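Local coordinates for protein phosphoribosylaminoimidazole carboxylase (Bombyx mori, PDB 4JA0) that acts as a bifunctional enzyme of purine biosynthesis, probably carboxylating aminoimidazole ribonucleotide and then joining the product to aspartate as a SAICAR synthetase, at residues Lys72-Lys77 / Phe176-Lys181; Ile195-Gly198 / Ser204-Leu207; Val270-Ser275 / Leu311-Gln316; Gln315-Thr320 / Leu324-Val329. All coordinates share one frame; numbering follows the deposited sequence.

Contact 1: residues Lys72-Lys77 / Phe176-Lys181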
loop_
_atom_site.group_PDB
_atom_site.type_symbol
_atom_site.label_atom_id
_atom_site.label_comp_id
_atom_site.label_asym_id
_atom_site.label_seq_id
_atom_site.Cartn_x
_atom_site.Cartn_y
_atom_site.Cartn_z
ATOM N N LYS A 72 41.397 -3.436 -26.114
ATOM C CA LYS A 72 40.322 -3.183 -27.054
ATOM C C LYS A 72 39.140 -4.074 -26.694
ATOM O O LYS A 72 37.977 -3.659 -26.733
ATOM C CB LYS A 72 40.776 -3.500 -28.477
ATOM C CG LYS A 72 41.598 -2.415 -29.132
ATOM C CD LYS A 72 41.157 -2.180 -30.571
ATOM C CE LYS A 72 42.174 -2.700 -31.574
ATOM N NZ LYS A 72 41.696 -2.468 -32.975
ATOM N N SER A 73 39.467 -5.288 -26.273
ATOM C CA SER A 73 38.459 -6.281 -25.978
ATOM C C SER A 73 37.718 -5.924 -24.684
ATOM O O SER A 73 36.590 -6.368 -24.459
ATOM C CB SER A 73 39.120 -7.668 -25.900
ATOM O OG SER A 73 38.236 -8.716 -26.278
ATOM N N ALA A 74 38.339 -5.104 -23.841
ATOM C CA ALA A 74 37.668 -4.618 -22.635
ATOM C C ALA A 74 36.757 -3.455 -22.973
ATOM O O ALA A 74 35.801 -3.179 -22.259
ATOM C CB ALA A 74 38.684 -4.212 -21.577
ATOM N N GLY A 75 37.058 -2.776 -24.072
ATOM C CA GLY A 75 36.226 -1.683 -24.549
ATOM C C GLY A 75 36.926 -0.337 -24.461
ATOM O O GLY A 75 36.370 0.668 -24.898
ATOM N N ILE A 76 38.147 -0.322 -23.922
ATOM C CA ILE A 76 38.964 0.889 -23.876
ATOM C C ILE A 76 39.228 1.345 -25.316
ATOM O O ILE A 76 39.462 0.519 -26.197
ATOM C CB ILE A 76 40.324 0.638 -23.182
ATOM C CG1 ILE A 76 40.162 0.069 -21.765
ATOM C CG2 ILE A 76 41.149 1.911 -23.157
ATOM C CD1 ILE A 76 39.904 1.104 -20.693
ATOM N N LYS A 77 39.163 2.646 -25.564
ATOM C CA LYS A 77 39.388 3.193 -26.904
ATOM C C LYS A 77 40.870 3.496 -27.206
ATOM O O LYS A 77 41.521 4.262 -26.481
ATOM C CB LYS A 77 38.551 4.459 -27.091
ATOM C CG LYS A 77 37.040 4.262 -26.990
ATOM C CD LYS A 77 36.502 3.291 -28.050
ATOM C CE LYS A 77 34.967 3.164 -27.965
ATOM N NZ LYS A 77 34.455 2.206 -26.936
ATOM N N PHE A 176 45.598 0.053 -15.895
ATOM C CA PHE A 176 46.438 -0.602 -14.925
ATOM C C PHE A 176 45.674 -1.754 -14.241
ATOM O O PHE A 176 46.189 -2.863 -14.117
ATOM C CB PHE A 176 46.908 0.382 -13.868
ATOM C CG PHE A 176 47.745 -0.256 -12.812
ATOM C CD1 PHE A 176 49.112 -0.349 -12.964
ATOM C CD2 PHE A 176 47.150 -0.861 -11.705
ATOM C CE1 PHE A 176 49.872 -0.976 -11.994
ATOM C CE2 PHE A 176 47.899 -1.495 -10.742
ATOM C CZ PHE A 176 49.257 -1.552 -10.878
ATOM N N GLU A 177 44.442 -1.505 -13.817
ATOM C CA GLU A 177 43.694 -2.518 -13.089
ATOM C C GLU A 177 43.409 -3.764 -13.946
ATOM O O GLU A 177 43.547 -4.905 -13.477
ATOM C CB GLU A 177 42.398 -1.913 -12.573
ATOM C CG GLU A 177 42.572 -1.008 -11.350
ATOM C CD GLU A 177 41.303 -0.219 -11.036
ATOM O OE1 GLU A 177 40.461 -0.072 -11.957
ATOM O OE2 GLU A 177 41.139 0.241 -9.878
ATOM N N ILE A 178 43.076 -3.537 -15.213
ATOM C CA ILE A 178 42.834 -4.611 -16.168
ATOM C C ILE A 178 44.057 -5.480 -16.392
ATOM O O ILE A 178 43.986 -6.697 -16.284
ATOM C CB ILE A 178 42.412 -4.033 -17.531
ATOM C CG1 ILE A 178 41.019 -3.427 -17.426
ATOM C CG2 ILE A 178 42.480 -5.105 -18.629
ATOM C CD1 ILE A 178 40.608 -2.691 -18.647
ATOM N N LEU A 179 45.178 -4.832 -16.681
ATOM C CA LEU A 179 46.438 -5.517 -16.926
ATOM C C LEU A 179 46.962 -6.167 -15.653
ATOM O O LEU A 179 47.597 -7.228 -15.706
ATOM C CB LEU A 179 47.472 -4.543 -17.484
ATOM C CG LEU A 179 47.062 -3.933 -18.822
ATOM C CD1 LEU A 179 48.079 -2.907 -19.225
ATOM C CD2 LEU A 179 46.948 -5.011 -19.881
ATOM N N GLU A 180 46.684 -5.530 -14.517
ATOM C CA GLU A 180 47.080 -6.058 -13.224
ATOM C C GLU A 180 46.406 -7.402 -13.070
ATOM O O GLU A 180 47.017 -8.384 -12.622
ATOM C CB GLU A 180 46.661 -5.109 -12.089
ATOM C CG GLU A 180 47.139 -5.565 -10.710
ATOM C CD GLU A 180 46.694 -4.693 -9.525
ATOM O OE1 GLU A 180 47.426 -4.706 -8.502
ATOM O OE2 GLU A 180 45.643 -4.010 -9.595
ATOM N N LYS A 181 45.136 -7.434 -13.473
ATOM C CA LYS A 181 44.318 -8.629 -13.390
ATOM C C LYS A 181 44.839 -9.710 -14.350
ATOM O O LYS A 181 45.078 -10.853 -13.945
ATOM C CB LYS A 181 42.878 -8.246 -13.723
ATOM C CG LYS A 181 41.842 -9.023 -12.953
ATOM C CD LYS A 181 42.055 -8.828 -11.457
ATOM C CE LYS A 181 41.449 -7.547 -10.938
ATOM N NZ LYS A 181 41.639 -7.468 -9.457
#
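Ala74, Ile76 and Ile178 meet with no ring, amide or carboxylate between them, so neither faces nor edges come into play and the contact is wholly aliphatic. Its centre is the CD1 methyl of Ile178. That methyl sits 3.8 Å from CB of Ala74 and 4.2 Å from CG1 of Ile76, reaching from helix 162-183 to both residues of 72-77. In Ile178 the CG1 branch lies beside the backbone N (chi1 -70°) and then runs out straight (chi2 172°), which carries CD1 across the gap between the backbones. Ile76 answers from the other side, and the two isoleucines reach tip to tip. The backbones stay well apart: even the nearest CA atoms, those of Ala74 and Ile178, are 8.3 Å from each other. All three touching residues are buried. Beyond them, Leu71 on helix 57-74 also packs on Ile178, while Leu179 turns to Val67 and to strand 188-200. Between Ala74 and Ile76 the chain leaves helix 57-74 at Gly75, whose positive phi closes a Schellman motif. The contact is therefore a helix C-terminus and its exit packed on helix 162-183, inside the SAICAR synthetase part of the chain.

Contact 2: residues Ile195-Gly198 / Ser204-Leu207. With SO4 (sulfate ion), chain H.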
loop_
_atom_site.group_PDB
_atom_site.type_symbol
_atom_site.label_atom_id
_atom_site.label_comp_id
_atom_site.label_asym_id
_atom_site.label_seq_id
_atom_site.Cartn_x
_atom_site.Cartn_y
_atom_site.Cartn_z
ATOM N N ILE A 195 51.609 5.165 -19.591
ATOM C CA ILE A 195 50.950 5.173 -20.882
ATOM C C ILE A 195 50.897 6.610 -21.338
ATOM O O ILE A 195 51.200 7.506 -20.560
ATOM C CB ILE A 195 49.526 4.597 -20.813
ATOM C CG1 ILE A 195 48.716 5.344 -19.758
ATOM C CG2 ILE A 195 49.552 3.134 -20.493
ATOM C CD1 ILE A 195 47.282 4.841 -19.622
ATOM N N GLU A 196 50.494 6.823 -22.587
ATOM C CA GLU A 196 50.352 8.162 -23.143
ATOM C C GLU A 196 49.073 8.263 -23.978
ATOM O O GLU A 196 48.653 7.288 -24.577
ATOM C CB GLU A 196 51.590 8.516 -23.969
ATOM C CG GLU A 196 52.842 8.792 -23.120
ATOM C CD GLU A 196 54.134 8.925 -23.943
ATOM O OE1 GLU A 196 54.056 9.230 -25.155
ATOM O OE2 GLU A 196 55.232 8.710 -23.373
ATOM N N PHE A 197 48.459 9.442 -24.019
ATOM C CA PHE A 197 47.210 9.648 -24.760
ATOM C C PHE A 197 47.390 10.633 -25.916
ATOM O O PHE A 197 48.330 11.435 -25.931
ATOM C CB PHE A 197 46.110 10.201 -23.848
ATOM C CG PHE A 197 45.593 9.226 -22.813
ATOM C CD1 PHE A 197 46.057 9.274 -21.496
ATOM C CD2 PHE A 197 44.600 8.306 -23.138
ATOM C CE1 PHE A 197 45.561 8.393 -20.541
ATOM C CE2 PHE A 197 44.109 7.437 -22.194
ATOM C CZ PHE A 197 44.580 7.476 -20.897
ATOM N N GLY A 198 46.476 10.571 -26.881
ATOM C CA GLY A 198 46.457 11.520 -27.982
ATOM C C GLY A 198 45.013 11.877 -28.286
ATOM O O GLY A 198 44.105 11.213 -27.787
ATOM N N SER A 204 38.350 13.063 -29.994
ATOM C CA SER A 204 38.263 12.016 -28.968
ATOM C C SER A 204 39.630 11.597 -28.413
ATOM O O SER A 204 40.606 11.454 -29.152
ATOM C CB SER A 204 37.478 10.790 -29.497
ATOM O OG SER A 204 36.108 11.111 -29.737
ATOM N N ILE A 205 39.697 11.376 -27.108
ATOM C CA ILE A 205 40.957 10.996 -26.480
ATOM C C ILE A 205 41.196 9.489 -26.559
ATOM O O ILE A 205 40.414 8.691 -26.034
ATOM C CB ILE A 205 41.010 11.462 -25.011
ATOM C CG1 ILE A 205 40.927 12.984 -24.944
ATOM C CG2 ILE A 205 42.297 10.985 -24.342
ATOM C CD1 ILE A 205 41.049 13.527 -23.539
ATOM N N VAL A 206 42.285 9.098 -27.205
ATOM C CA VAL A 206 42.559 7.680 -27.375
ATOM C C VAL A 206 43.862 7.289 -26.670
ATOM O O VAL A 206 44.782 8.107 -26.557
ATOM C CB VAL A 206 42.591 7.277 -28.884
ATOM C CG1 VAL A 206 41.245 7.562 -29.560
ATOM C CG2 VAL A 206 43.681 8.017 -29.600
ATOM N N LEU A 207 43.916 6.060 -26.155
ATOM C CA LEU A 207 45.158 5.507 -25.603
ATOM C C LEU A 207 46.052 5.207 -26.790
ATOM O O LEU A 207 45.673 4.422 -27.668
ATOM C CB LEU A 207 44.867 4.236 -24.815
ATOM C CG LEU A 207 46.096 3.498 -24.323
ATOM C CD1 LEU A 207 46.774 4.275 -23.223
ATOM C CD2 LEU A 207 45.707 2.116 -23.840
HETATM S S SO4 H . 36.392 10.042 -25.098
HETATM O O1 SO4 H . 36.989 11.347 -25.386
HETATM O O2 SO4 H . 35.010 10.033 -25.575
HETATM O O3 SO4 H . 37.145 8.945 -25.749
HETATM O O4 SO4 H . 36.385 9.900 -23.643
#
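Leu207 sets its CG opposite its backbone N (chi1 174°), and the next bond turns CD1 onto Ile195. There the methyl lies 3.7 Å from CB of Ile195. CG1 of Ile195 is held between its backbone N and carbonyl carbon (chi1 55°), and this brings its own CD1 equally close to Leu207 CD1, the two side chains crossing at about a right angle. Phe197 keeps its ring beside its backbone N. From there the CD2 edge faces the neighbouring strand, with Val206 O at the edge near the ring plane, while CG2 of Ile205 comes in obliquely at 3.7 Å from CD2 of Phe197.

The backbones make an antiparallel hairpin pairing. Gly198 and Val206 form the hydrogen-bonded pair, Gly198 N giving to Val206 O at 3.0 Å and Val206 N to Gly198 O at 2.9 Å, both bonds nearly straight. Phe197 and Leu207 make the adjacent non-hydrogen-bonded pair, their side chains on the same face of the sheet, and Phe197 CE2 approaches Leu207 CB at 4.2 Å. At the turn end, Ile205 N, next along from the Gly198-Val206 pair, donates to sulfate O1 at 3.2 Å, with an N-H...O angle of 171°; the ion probably comes from the crystallisation liquor.

On the face of Phe197 and Leu207 lies helix 162-183, through Met168, Thr172 and Ile175. Trp101 of strand 100-104 meets the Phe197 ring edge-to-face, and Val206 packs on Cys94 of strand 94-96.

Contact 3: residues Val270-Ser275 / Leu311-Gln316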
loop_
_atom_site.group_PDB
_atom_site.type_symbol
_atom_site.label_atom_id
_atom_site.label_comp_id
_atom_site.label_asym_id
_atom_site.label_seq_id
_atom_site.Cartn_x
_atom_site.Cartn_y
_atom_site.Cartn_z
ATOM N N VAL A 270 21.726 -18.848 -18.006
ATOM C CA VAL A 270 20.472 -19.382 -18.528
ATOM C C VAL A 270 19.298 -18.571 -17.985
ATOM O O VAL A 270 19.150 -18.423 -16.765
ATOM C CB VAL A 270 20.294 -20.873 -18.172
ATOM C CG1 VAL A 270 19.080 -21.433 -18.874
ATOM C CG2 VAL A 270 21.529 -21.651 -18.568
ATOM N N VAL A 271 18.470 -18.043 -18.882
ATOM C CA VAL A 271 17.264 -17.349 -18.462
ATOM C C VAL A 271 16.047 -18.249 -18.645
ATOM O O VAL A 271 15.700 -18.594 -19.767
ATOM C CB VAL A 271 17.061 -16.060 -19.262
ATOM C CG1 VAL A 271 15.922 -15.260 -18.669
ATOM C CG2 VAL A 271 18.328 -15.226 -19.245
ATOM N N PHE A 272 15.389 -18.633 -17.555
ATOM C CA PHE A 272 14.135 -19.381 -17.667
ATOM C C PHE A 272 12.971 -18.407 -17.613
ATOM O O PHE A 272 12.832 -17.675 -16.624
ATOM C CB PHE A 272 13.956 -20.359 -16.502
ATOM C CG PHE A 272 14.813 -21.585 -16.579
ATOM C CD1 PHE A 272 15.490 -21.918 -17.739
ATOM C CD2 PHE A 272 14.920 -22.424 -15.483
ATOM C CE1 PHE A 272 16.276 -23.065 -17.791
ATOM C CE2 PHE A 272 15.706 -23.559 -15.528
ATOM C CZ PHE A 272 16.383 -23.880 -16.682
ATOM N N MET A 273 12.137 -18.382 -18.650
ATOM C CA MET A 273 10.894 -17.623 -18.567
ATOM C C MET A 273 9.721 -18.602 -18.432
ATOM O O MET A 273 9.681 -19.637 -19.111
ATOM C CB MET A 273 10.715 -16.717 -19.782
ATOM C CG MET A 273 10.726 -17.494 -21.047
ATOM S SD MET A 273 11.281 -16.626 -22.510
ATOM C CE MET A 273 9.775 -15.789 -22.901
ATOM N N GLY A 274 8.775 -18.275 -17.551
ATOM C CA GLY A 274 7.620 -19.130 -17.295
ATOM C C GLY A 274 6.587 -19.165 -18.410
ATOM O O GLY A 274 5.767 -20.081 -18.485
ATOM N N SER A 275 6.634 -18.157 -19.276
ATOM C CA SER A 275 5.728 -18.047 -20.423
ATOM C C SER A 275 6.434 -17.390 -21.606
ATOM O O SER A 275 7.262 -16.504 -21.414
ATOM C CB SER A 275 4.503 -17.211 -20.062
ATOM O OG SER A 275 3.900 -16.694 -21.239
ATOM N N LEU A 311 12.774 -28.955 -13.537
ATOM C CA LEU A 311 13.934 -29.532 -12.866
ATOM C C LEU A 311 14.823 -30.323 -13.819
ATOM O O LEU A 311 16.049 -30.286 -13.696
ATOM C CB LEU A 311 13.492 -30.417 -11.697
ATOM C CG LEU A 311 12.776 -29.687 -10.551
ATOM C CD1 LEU A 311 12.512 -30.614 -9.370
ATOM C CD2 LEU A 311 13.559 -28.445 -10.113
ATOM N N ARG A 312 14.217 -31.037 -14.765
ATOM C CA ARG A 312 15.003 -31.834 -15.705
ATOM C C ARG A 312 15.863 -30.915 -16.597
ATOM O O ARG A 312 17.016 -31.219 -16.877
ATOM C CB ARG A 312 14.103 -32.751 -16.546
ATOM N N ILE A 313 15.319 -29.772 -16.993
ATOM C CA ILE A 313 16.066 -28.848 -17.828
ATOM C C ILE A 313 17.210 -28.233 -17.046
ATOM O O ILE A 313 18.335 -28.141 -17.539
ATOM C CB ILE A 313 15.162 -27.739 -18.395
ATOM C CG1 ILE A 313 14.098 -28.350 -19.318
ATOM C CG2 ILE A 313 15.980 -26.688 -19.130
ATOM C CD1 ILE A 313 13.294 -27.324 -20.077
ATOM N N MET A 314 16.953 -27.875 -15.796
ATOM C CA MET A 314 18.008 -27.261 -15.010
ATOM C C MET A 314 19.083 -28.275 -14.625
ATOM O O MET A 314 20.252 -27.916 -14.444
ATOM C CB MET A 314 17.448 -26.563 -13.777
ATOM C CG MET A 314 17.235 -27.497 -12.624
ATOM S SD MET A 314 18.130 -27.006 -11.150
ATOM C CE MET A 314 18.280 -28.595 -10.363
ATOM N N GLN A 315 18.697 -29.545 -14.532
ATOM C CA GLN A 315 19.675 -30.574 -14.221
ATOM C C GLN A 315 20.604 -30.780 -15.418
ATOM O O GLN A 315 21.798 -31.045 -15.255
ATOM C CB GLN A 315 18.980 -31.881 -13.809
ATOM C CG GLN A 315 18.514 -31.880 -12.351
ATOM C CD GLN A 315 17.449 -32.929 -12.014
ATOM O OE1 GLN A 315 16.788 -33.492 -12.891
ATOM N NE2 GLN A 315 17.295 -33.197 -10.723
ATOM N N GLN A 316 20.087 -30.542 -16.615
ATOM C CA GLN A 316 20.898 -30.701 -17.809
ATOM C C GLN A 316 21.973 -29.641 -17.873
ATOM O O GLN A 316 23.096 -29.939 -18.264
ATOM C CB GLN A 316 20.021 -30.668 -19.057
ATOM C CG GLN A 316 19.123 -31.891 -19.192
ATOM C CD GLN A 316 18.064 -31.707 -20.252
ATOM O OE1 GLN A 316 17.852 -30.599 -20.750
ATOM N NE2 GLN A 316 17.402 -32.794 -20.621
#
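Phe272 does most of the work here, pushing the far end of its ring from strand 267-273 against two consecutive residues of helix 307-317, Ile313 and Met314. The ring atom CZ lies 3.7 Å from CG2 of Ile313, and CE1 is only slightly farther from the same methyl, so the branch methyl, not the longer CG1 arm, makes the touch. It arrives obliquely, and the two side chains slide past each other in opposite directions. CG2 is placed there because it stands anti to the backbone N of Ile313. Met314 uses its CB instead, at the ring edge and in the ring plane, 3.9 Å from Phe272 CE2. The rest of Met314 leaves: its chain bends at chi2 (122°) and leads the sulfur away from the strand. Phe272 loses about as much surface to the contact as the two helix residues together, and the join is entirely apolar and buried.

Around it, Leu336 and Leu340 of helix 336-343 also pack on the Phe272 ring, and Leu340 reaches Met314 as well. Within the parallel sheet, strand 267-273 runs between strands 296-300 and 323-329, with helix 307-317 covering it from the Phe272 side.

Contact 4: residues Gln315-Thr320 / Leu324-Val329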
loop_
_atom_site.group_PDB
_atom_site.type_symbol
_atom_site.label_atom_id
_atom_site.label_comp_id
_atom_site.label_asym_id
_atom_site.label_seq_id
_atom_site.Cartn_x
_atom_site.Cartn_y
_atom_site.Cartn_z
ATOM N N GLN A 315 18.697 -29.545 -14.532
ATOM C CA GLN A 315 19.675 -30.574 -14.221
ATOM C C GLN A 315 20.604 -30.780 -15.418
ATOM O O GLN A 315 21.798 -31.045 -15.255
ATOM C CB GLN A 315 18.980 -31.881 -13.809
ATOM C CG GLN A 315 18.514 -31.880 -12.351
ATOM C CD GLN A 315 17.449 -32.929 -12.014
ATOM O OE1 GLN A 315 16.788 -33.492 -12.891
ATOM N NE2 GLN A 315 17.295 -33.197 -10.723
ATOM N N GLN A 316 20.087 -30.542 -16.615
ATOM C CA GLN A 316 20.898 -30.701 -17.809
ATOM C C GLN A 316 21.973 -29.641 -17.873
ATOM O O GLN A 316 23.096 -29.939 -18.264
ATOM C CB GLN A 316 20.021 -30.668 -19.057
ATOM C CG GLN A 316 19.123 -31.891 -19.192
ATOM C CD GLN A 316 18.064 -31.707 -20.252
ATOM O OE1 GLN A 316 17.852 -30.599 -20.750
ATOM N NE2 GLN A 316 17.402 -32.794 -20.621
ATOM N N TYR A 317 21.652 -28.435 -17.402
ATOM C CA TYR A 317 22.621 -27.345 -17.345
ATOM C C TYR A 317 23.648 -27.603 -16.242
ATOM O O TYR A 317 24.793 -27.162 -16.331
ATOM C CB TYR A 317 21.913 -25.996 -17.162
ATOM C CG TYR A 317 21.324 -25.469 -18.440
ATOM C CD1 TYR A 317 22.149 -25.014 -19.456
ATOM C CD2 TYR A 317 19.957 -25.437 -18.646
ATOM C CE1 TYR A 317 21.638 -24.540 -20.644
ATOM C CE2 TYR A 317 19.429 -24.972 -19.834
ATOM C CZ TYR A 317 20.280 -24.525 -20.830
ATOM O OH TYR A 317 19.785 -24.047 -22.024
ATOM N N GLU A 318 23.230 -28.363 -15.230
ATOM C CA GLU A 318 24.079 -28.709 -14.100
ATOM C C GLU A 318 25.159 -29.751 -14.436
ATOM O O GLU A 318 26.044 -30.025 -13.609
ATOM C CB GLU A 318 23.219 -29.187 -12.935
ATOM C CG GLU A 318 22.600 -28.058 -12.127
ATOM C CD GLU A 318 21.997 -28.540 -10.818
ATOM O OE1 GLU A 318 21.972 -27.762 -9.833
ATOM O OE2 GLU A 318 21.554 -29.709 -10.774
ATOM N N ASP A 319 25.075 -30.323 -15.638
ATOM C CA ASP A 319 26.123 -31.184 -16.185
ATOM C C ASP A 319 27.178 -30.322 -16.867
ATOM O O ASP A 319 27.264 -30.286 -18.105
ATOM C CB ASP A 319 25.518 -32.153 -17.196
ATOM C CG ASP A 319 26.530 -33.141 -17.780
ATOM O OD1 ASP A 319 27.601 -33.389 -17.167
ATOM O OD2 ASP A 319 26.229 -33.675 -18.876
ATOM N N THR A 320 27.995 -29.645 -16.061
ATOM C CA THR A 320 29.036 -28.781 -16.589
ATOM C C THR A 320 30.212 -28.760 -15.645
ATOM O O THR A 320 30.089 -29.218 -14.512
ATOM C CB THR A 320 28.507 -27.317 -16.742
ATOM O OG1 THR A 320 29.504 -26.492 -17.366
ATOM C CG2 THR A 320 28.111 -26.723 -15.371
ATOM N N LEU A 324 27.918 -21.207 -13.903
ATOM C CA LEU A 324 26.530 -21.274 -14.274
ATOM C C LEU A 324 25.702 -20.300 -13.468
ATOM O O LEU A 324 25.729 -20.318 -12.237
ATOM C CB LEU A 324 26.041 -22.709 -14.063
ATOM C CG LEU A 324 24.615 -23.064 -14.445
ATOM C CD1 LEU A 324 24.399 -22.761 -15.910
ATOM C CD2 LEU A 324 24.373 -24.531 -14.147
ATOM N N VAL A 325 24.962 -19.447 -14.166
ATOM C CA VAL A 325 24.027 -18.525 -13.529
ATOM C C VAL A 325 22.646 -18.648 -14.147
ATOM O O VAL A 325 22.511 -18.575 -15.373
ATOM C CB VAL A 325 24.491 -17.084 -13.663
ATOM C CG1 VAL A 325 23.417 -16.161 -13.155
ATOM C CG2 VAL A 325 25.751 -16.877 -12.873
ATOM N N PHE A 326 21.628 -18.830 -13.305
ATOM C CA PHE A 326 20.228 -18.853 -13.750
ATOM C C PHE A 326 19.503 -17.541 -13.499
ATOM O O PHE A 326 19.551 -16.993 -12.391
ATOM C CB PHE A 326 19.451 -19.952 -13.047
ATOM C CG PHE A 326 19.925 -21.317 -13.366
ATOM C CD1 PHE A 326 19.879 -21.786 -14.670
ATOM C CD2 PHE A 326 20.388 -22.152 -12.363
ATOM C CE1 PHE A 326 20.315 -23.067 -14.977
ATOM C CE2 PHE A 326 20.816 -23.442 -12.658
ATOM C CZ PHE A 326 20.784 -23.900 -13.965
ATOM N N ILE A 327 18.811 -17.055 -14.522
ATOM C CA ILE A 327 17.936 -15.899 -14.363
ATOM C C ILE A 327 16.492 -16.332 -14.515
ATOM O O ILE A 327 16.137 -16.959 -15.523
ATOM C CB ILE A 327 18.284 -14.781 -15.364
ATOM C CG1 ILE A 327 19.679 -14.220 -15.022
ATOM C CG2 ILE A 327 17.201 -13.680 -15.362
ATOM C CD1 ILE A 327 20.227 -13.266 -16.048
ATOM N N ALA A 328 15.684 -16.034 -13.490
ATOM C CA ALA A 328 14.268 -16.423 -13.476
ATOM C C ALA A 328 13.336 -15.271 -13.789
ATOM O O ALA A 328 13.223 -14.311 -13.006
ATOM C CB ALA A 328 13.891 -17.057 -12.137
ATOM N N VAL A 329 12.637 -15.413 -14.915
ATOM C CA VAL A 329 11.670 -14.423 -15.384
ATOM C C VAL A 329 10.236 -14.968 -15.359
ATOM O O VAL A 329 9.829 -15.738 -16.227
ATOM C CB VAL A 329 12.017 -13.958 -16.810
ATOM C CG1 VAL A 329 11.004 -12.933 -17.308
ATOM C CG2 VAL A 329 13.411 -13.381 -16.848
#
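Tyr317 meets Phe326 and Leu324 in the apolar part of this contact, which joins the C-terminal part of helix 307-317 to strand 323-329. It is the CB of Tyr317 that touches Phe326: it sits at the rim of that ring, near its plane, 4.0 Å from CZ. Phe326 comes nearer at its tip than at its base, whereas the Tyr317 ring leads off from its CB. Leu324, with CG anti to its backbone N (chi1 -177°), sends CD2 to within 4.2 Å of Tyr317 CB.

The same CD2 methyl also lies against the backbone, 3.4 Å from Tyr317 O and 4.1 Å from Glu318 N. The CG of Glu318 borders it more loosely.

Polar groups turn elsewhere. Tyr317 OH is hydrogen-bonded to Arg299 and Asp297 of the same chain, while Glu318 and Asp319 make salt bridges to Arg403 and Arg123 of a second subunit. Asp319 itself centres an inverse gamma turn on the way to strand 323-329.

Together these pieces form the helix-to-strand half of a beta-alpha-beta crossover, strand 296-300 to helix 307-317 to strand 323-329, in the parallel alpha/beta fold of the AIR carboxylase part.

In the fold
The four contacts fall into two pairs, one in the SAICAR synthetase range and one in the AIR carboxylase range. Contacts 1 and 2, with centres 14 Å apart, join directly: Leu207 N lies 3.0 Å from Lys77 O, a probable hydrogen bond tying the exit of helix 57-74 to the hairpin. Contacts 3 and 4 lie closer, centres 7 Å apart, sharing Gln315 and Gln316 and resting on neighbouring parallel strands. Between the pairs nothing touches; the nearest approach is about 18 Å between atoms of contacts 1 and 4. Across subunits, however, Lys181 of contact 1 packs on Thr320, a contact 4 residue, of a neighbouring subunit. The sulfate on Ile205 N at contact 2 does not by itself mark an active site.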